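Local coordinates for protein phosphoethanolamine N-methyltransferase 1 (Haemonchus contortus, PDB 4KRG) that transfers a methyl group from S-adenosylmethionine to phosphoethanolamine, probably the first methylation in nematode phosphocholine biosynthesis, at residues Glu356-Arg368 against Cys384-Met396. Sequence-based numbering, arbitrary orientation.
With BOG (octyl beta-D-glucopyranoside), chain E.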
loop_
_atom_site.group_PDB
_atom_site.type_symbol
_atom_site.label_atom_id
_atom_site.label_comp_id
_atom_site.label_asym_id
_atom_site.label_seq_id
_atom_site.Cartn_x
_atom_site.Cartn_y
_atom_site.Cartn_z
ATOM N N GLU A 356 -3.561 -6.285 6.338
ATOM C CA GLU A 356 -4.374 -7.495 6.318
ATOM C C GLU A 356 -5.365 -7.526 7.482
ATOM O O GLU A 356 -6.452 -8.079 7.361
ATOM C CB GLU A 356 -3.467 -8.724 6.385
ATOM C CG GLU A 356 -4.113 -10.022 5.947
ATOM C CD GLU A 356 -3.097 -11.147 5.830
ATOM O OE1 GLU A 356 -1.977 -10.993 6.366
ATOM O OE2 GLU A 356 -3.410 -12.178 5.202
ATOM N N SER A 357 -4.977 -6.926 8.607
ATOM C CA SER A 357 -5.773 -6.971 9.834
ATOM C C SER A 357 -5.431 -5.795 10.715
ATOM O O SER A 357 -4.502 -5.047 10.416
ATOM C CB SER A 357 -5.450 -8.237 10.609
ATOM O OG SER A 357 -4.116 -8.188 11.088
ATOM N N LEU A 358 -6.158 -5.649 11.819
ATOM C CA LEU A 358 -5.832 -4.630 12.808
ATOM C C LEU A 358 -4.440 -4.865 13.388
ATOM O O LEU A 358 -3.653 -3.929 13.539
ATOM C CB LEU A 358 -6.871 -4.616 13.934
ATOM C CG LEU A 358 -6.613 -3.690 15.129
ATOM C CD1 LEU A 358 -6.483 -2.240 14.692
ATOM C CD2 LEU A 358 -7.723 -3.824 16.158
ATOM N N SER A 359 -4.158 -6.124 13.709
ATOM C CA SER A 359 -2.876 -6.525 14.281
ATOM C C SER A 359 -1.705 -6.068 13.416
ATOM O O SER A 359 -0.676 -5.629 13.924
ATOM C CB SER A 359 -2.842 -8.042 14.456
ATOM O OG SER A 359 -1.601 -8.469 14.979
ATOM N N SER A 360 -1.879 -6.165 12.105
ATOM C CA SER A 360 -0.854 -5.748 11.146
ATOM C C SER A 360 -0.535 -4.258 11.284
ATOM O O SER A 360 0.631 -3.862 11.344
ATOM C CB SER A 360 -1.301 -6.059 9.717
ATOM O OG SER A 360 -0.443 -5.439 8.774
ATOM N N SER A 361 -1.582 -3.441 11.348
ATOM C CA SER A 361 -1.415 -1.996 11.471
ATOM C C SER A 361 -0.793 -1.632 12.816
ATOM O O SER A 361 0.033 -0.726 12.912
ATOM C CB SER A 361 -2.752 -1.273 11.292
ATOM O OG SER A 361 -2.556 0.126 11.367
ATOM N N ILE A 362 -1.197 -2.337 13.861
ATOM C CA ILE A 362 -0.649 -2.067 15.184
ATOM C C ILE A 362 0.855 -2.343 15.212
ATOM O O ILE A 362 1.612 -1.556 15.773
ATOM C CB ILE A 362 -1.405 -2.839 16.284
ATOM C CG1 ILE A 362 -2.792 -2.228 16.481
ATOM C CG2 ILE A 362 -0.633 -2.831 17.601
ATOM C CD1 ILE A 362 -3.598 -2.904 17.564
ATOM N N ASP A 363 1.292 -3.441 14.595
ATOM C CA ASP A 363 2.722 -3.756 14.510
ATOM C C ASP A 363 3.497 -2.637 13.828
ATOM O O ASP A 363 4.493 -2.153 14.355
ATOM C CB ASP A 363 2.958 -5.065 13.762
ATOM C CG ASP A 363 2.639 -6.287 14.600
ATOM O OD1 ASP A 363 2.547 -6.155 15.838
ATOM O OD2 ASP A 363 2.488 -7.385 14.017
ATOM N N TYR A 364 3.033 -2.241 12.651
ATOM C CA TYR A 364 3.606 -1.126 11.908
ATOM C C TYR A 364 3.805 0.105 12.786
ATOM O O TYR A 364 4.893 0.674 12.850
ATOM C CB TYR A 364 2.675 -0.777 10.747
ATOM C CG TYR A 364 3.180 0.278 9.797
ATOM C CD1 TYR A 364 3.963 -0.064 8.710
ATOM C CD2 TYR A 364 2.832 1.607 9.960
ATOM C CE1 TYR A 364 4.407 0.890 7.824
ATOM C CE2 TYR A 364 3.272 2.573 9.081
ATOM C CZ TYR A 364 4.059 2.208 8.012
ATOM O OH TYR A 364 4.505 3.162 7.129
ATOM N N TRP A 365 2.751 0.512 13.480
ATOM C CA TRP A 365 2.822 1.752 14.240
ATOM C C TRP A 365 3.574 1.584 15.558
ATOM O O TRP A 365 4.203 2.518 16.045
ATOM C CB TRP A 365 1.429 2.362 14.420
ATOM C CG TRP A 365 0.882 2.889 13.131
ATOM C CD1 TRP A 365 -0.206 2.429 12.446
ATOM C CD2 TRP A 365 1.426 3.968 12.365
ATOM N NE1 TRP A 365 -0.382 3.166 11.300
ATOM C CE2 TRP A 365 0.603 4.118 11.219
ATOM C CE3 TRP A 365 2.519 4.830 12.516
ATOM C CZ2 TRP A 365 0.843 5.092 10.247
ATOM C CZ3 TRP A 365 2.758 5.789 11.560
ATOM C CH2 TRP A 365 1.914 5.919 10.438
ATOM N N ASN A 366 3.530 0.381 16.114
ATOM C CA ASN A 366 4.346 0.045 17.272
ATOM C C ASN A 366 5.824 0.212 16.957
ATOM O O ASN A 366 6.570 0.839 17.713
ATOM C CB ASN A 366 4.098 -1.405 17.675
ATOM C CG ASN A 366 3.609 -1.536 19.088
ATOM O OD1 ASN A 366 2.582 -2.172 19.344
ATOM N ND2 ASN A 366 4.343 -0.939 20.025
ATOM N N GLN A 367 6.243 -0.348 15.825
ATOM C CA GLN A 367 7.635 -0.280 15.398
ATOM C C GLN A 367 8.091 1.155 15.207
ATOM O O GLN A 367 9.285 1.449 15.283
ATOM C CB GLN A 367 7.837 -1.050 14.091
ATOM C CG GLN A 367 7.512 -2.529 14.184
ATOM C CD GLN A 367 7.802 -3.272 12.896
ATOM O OE1 GLN A 367 6.975 -4.053 12.416
ATOM N NE2 GLN A 367 8.984 -3.036 12.328
ATOM N N ARG A 368 7.134 2.045 14.971
ATOM C CA ARG A 368 7.441 3.438 14.683
ATOM C C ARG A 368 7.200 4.369 15.875
ATOM O O ARG A 368 7.289 5.586 15.748
ATOM C CB ARG A 368 6.682 3.874 13.426
ATOM C CG ARG A 368 7.276 3.234 12.171
ATOM C CD ARG A 368 6.368 3.328 10.960
ATOM N NE ARG A 368 7.017 2.757 9.779
ATOM C CZ ARG A 368 7.160 1.455 9.554
ATOM N NH1 ARG A 368 6.698 0.571 10.422
ATOM N NH2 ARG A 368 7.766 1.034 8.454
ATOM N N CYS A 384 -12.673 -7.767 15.019
ATOM C CA CYS A 384 -11.401 -8.012 15.709
ATOM C C CYS A 384 -11.576 -8.751 17.029
ATOM O O CYS A 384 -12.621 -8.634 17.674
ATOM C CB CYS A 384 -10.692 -6.687 15.984
ATOM S SG CYS A 384 -10.443 -5.684 14.519
ATOM N N ASP A 385 -10.546 -9.491 17.442
ATOM C CA ASP A 385 -10.597 -10.175 18.738
ATOM C C ASP A 385 -10.054 -9.316 19.882
ATOM O O ASP A 385 -9.418 -8.281 19.649
ATOM C CB ASP A 385 -9.922 -11.558 18.697
ATOM C CG ASP A 385 -8.436 -11.493 18.382
ATOM O OD1 ASP A 385 -7.845 -10.392 18.391
ATOM O OD2 ASP A 385 -7.841 -12.567 18.136
ATOM N N ASP A 386 -10.321 -9.746 21.112
ATOM C CA ASP A 386 -9.876 -9.024 22.296
ATOM C C ASP A 386 -8.382 -8.754 22.299
ATOM O O ASP A 386 -7.950 -7.645 22.609
ATOM C CB ASP A 386 -10.245 -9.790 23.566
ATOM C CG ASP A 386 -11.712 -9.695 23.893
ATOM O OD1 ASP A 386 -12.394 -8.829 23.306
ATOM O OD2 ASP A 386 -12.175 -10.486 24.743
ATOM N N GLU A 387 -7.597 -9.773 21.968
ATOM C CA GLU A 387 -6.149 -9.633 21.963
ATOM C C GLU A 387 -5.679 -8.458 21.099
ATOM O O GLU A 387 -4.831 -7.687 21.526
ATOM C CB GLU A 387 -5.479 -10.941 21.537
ATOM C CG GLU A 387 -3.961 -10.872 21.538
ATOM C CD GLU A 387 -3.297 -12.235 21.674
ATOM O OE1 GLU A 387 -3.909 -13.148 22.275
ATOM O OE2 GLU A 387 -2.154 -12.390 21.188
ATOM N N SER A 388 -6.250 -8.294 19.906
ATOM C CA SER A 388 -5.880 -7.199 19.004
ATOM C C SER A 388 -6.379 -5.850 19.504
ATOM O O SER A 388 -5.693 -4.837 19.413
ATOM C CB SER A 388 -6.441 -7.433 17.597
ATOM O OG SER A 388 -5.786 -8.497 16.938
ATOM N N ILE A 389 -7.604 -5.840 20.012
ATOM C CA ILE A 389 -8.193 -4.602 20.497
ATOM C C ILE A 389 -7.432 -4.084 21.717
ATOM O O ILE A 389 -7.150 -2.894 21.828
ATOM C CB ILE A 389 -9.689 -4.776 20.821
ATOM C CG1 ILE A 389 -10.461 -5.098 19.543
ATOM C CG2 ILE A 389 -10.235 -3.525 21.473
ATOM C CD1 ILE A 389 -11.952 -5.275 19.740
ATOM N N ASN A 390 -7.075 -4.987 22.620
ATOM C CA ASN A 390 -6.311 -4.610 23.800
ATOM C C ASN A 390 -4.979 -3.944 23.455
ATOM O O ASN A 390 -4.458 -3.146 24.224
ATOM C CB ASN A 390 -6.082 -5.825 24.694
ATOM C CG ASN A 390 -5.491 -5.451 26.033
ATOM O OD1 ASN A 390 -6.091 -4.688 26.795
ATOM N ND2 ASN A 390 -4.315 -5.990 26.334
ATOM N N SER A 391 -4.435 -4.261 22.286
ATOM C CA SER A 391 -3.122 -3.748 21.909
ATOM C C SER A 391 -3.190 -2.385 21.239
ATOM O O SER A 391 -2.164 -1.802 20.908
ATOM C CB SER A 391 -2.406 -4.739 20.998
ATOM O OG SER A 391 -3.177 -4.995 19.844
ATOM N N ILE A 392 -4.396 -1.876 21.033
ATOM C CA ILE A 392 -4.558 -0.560 20.430
ATOM C C ILE A 392 -3.875 0.508 21.290
ATOM O O ILE A 392 -3.231 1.418 20.773
ATOM C CB ILE A 392 -6.047 -0.241 20.197
ATOM C CG1 ILE A 392 -6.569 -1.037 18.992
ATOM C CG2 ILE A 392 -6.256 1.235 19.958
ATOM C CD1 ILE A 392 -8.090 -1.055 18.865
ATOM N N ALA A 393 -3.974 0.357 22.607
ATOM C CA ALA A 393 -3.382 1.315 23.542
ATOM C C ALA A 393 -1.888 1.545 23.315
ATOM O O ALA A 393 -1.368 2.616 23.614
ATOM C CB ALA A 393 -3.622 0.868 24.965
ATOM N N SER A 394 -1.197 0.541 22.787
ATOM C CA SER A 394 0.240 0.660 22.570
ATOM C C SER A 394 0.577 1.666 21.469
ATOM O O SER A 394 1.737 2.054 21.321
ATOM C CB SER A 394 0.868 -0.703 22.262
ATOM O OG SER A 394 0.367 -1.226 21.048
ATOM N N ILE A 395 -0.430 2.087 20.702
ATOM C CA ILE A 395 -0.244 3.158 19.719
ATOM C C ILE A 395 -1.118 4.382 20.000
ATOM O O ILE A 395 -1.242 5.257 19.145
ATOM C CB ILE A 395 -0.469 2.690 18.259
ATOM C CG1 ILE A 395 -1.926 2.298 18.024
ATOM C CG2 ILE A 395 0.456 1.545 17.899
ATOM C CD1 ILE A 395 -2.233 1.991 16.565
HETATM N N MSE A 396 -1.713 4.443 21.193
HETATM C CA MSE A 396 -2.531 5.595 21.613
HETATM C C MSE A 396 -1.851 6.414 22.699
HETATM O O MSE A 396 -1.191 5.856 23.579
HETATM C CB MSE A 396 -3.879 5.138 22.178
HETATM C CG MSE A 396 -4.847 4.591 21.185
HETATM SE SE MSE A 396 -5.454 5.917 19.879
HETATM C CE MSE A 396 -4.840 4.952 18.317
HETATM C C1 BOG E . 2.043 10.939 16.368
HETATM O O1 BOG E . 2.279 10.230 15.207
HETATM C C2 BOG E . 3.318 11.112 17.169
HETATM O O2 BOG E . 3.764 9.833 17.592
HETATM C C3 BOG E . 3.071 11.975 18.360
HETATM O O3 BOG E . 4.318 12.185 19.079
HETATM C C4 BOG E . 2.477 13.291 17.975
HETATM O O4 BOG E . 2.178 14.075 19.147
HETATM C C5 BOG E . 1.201 13.090 17.170
HETATM O O5 BOG E . 1.465 12.252 15.990
HETATM C C6 BOG E . 0.666 14.373 16.711
HETATM O O6 BOG E . -0.707 14.369 16.946
HETATM C "C1'" BOG E . 1.168 9.422 14.819
HETATM C "C2'" BOG E . 1.576 8.646 13.540
HETATM C "C3'" BOG E . 2.024 9.579 12.427
HETATM C "C4'" BOG E . 1.319 9.623 11.221
HETATM C "C5'" BOG E . 1.260 10.966 10.440
HETATM C "C6'" BOG E . 0.601 10.842 9.060
HETATM C "C7'" BOG E . -0.922 11.120 9.070
HETATM C "C8'" BOG E . -1.250 12.408 8.396
HETATM O O HOH W 1 -6.257 -8.141 14.145
#
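The carbonyl oxygen of Ser388 is gripped twice from one face of its plane, by Ser391 N and Ser391 OG, while the CD1 methyl of Ile362 rests against it from across the contact. Ser388 lies on helix 386-390 and Ile362 on helix 358-367, both in the C-terminal half of the chain, whose strand order is consistent with a Rossmann-like methyltransferase fold; the bound substrate and S-adenosylhomocysteine lie in the other half. The two helices run nearly alongside each other, their axes 9.6 Å apart and inclined by 30°. The hydrogen bond from the hydroxyl is short, Ser391 OG to Ser388 O 2.6 Å; a chi1 of 58° turns OG between the backbone N and carbonyl carbon of Ser391, back toward the preceding turn. Ile362 CD1 also packs tightly on that hydroxyl, 3.1 Å from Ser391 OG.

Beyond Ser391, Ile362 CD1 reaches Ile392 CG1, and the side chains of Leu358 and Ile392 cross at about a right angle. Leu358 CD2 lies 3.7 Å from Cys384 SG, and Phe301 of strand 297-302 touches both of these residues. At the far end, Ile395 CG2 meets Trp365 CB and Asn366 N. The indole extends past the contact: Tyr364 CD2 sits over the centre of one of its faces, and Trp365 CZ3 is 3.7 Å from C2' of the octyl chain of the detergent octyl glucoside.

Near the helix starts, Ser357 OG and Asp385 OD1 cap Ser360 N and Ser388 N, and a water accepts from Ser359 N. Ser394 OG has two acceptors for its one proton, Asn366 OD1 at 3.0 Å across the contact and Ser391 O at 2.6 Å within its own segment, and the choice is unsettled.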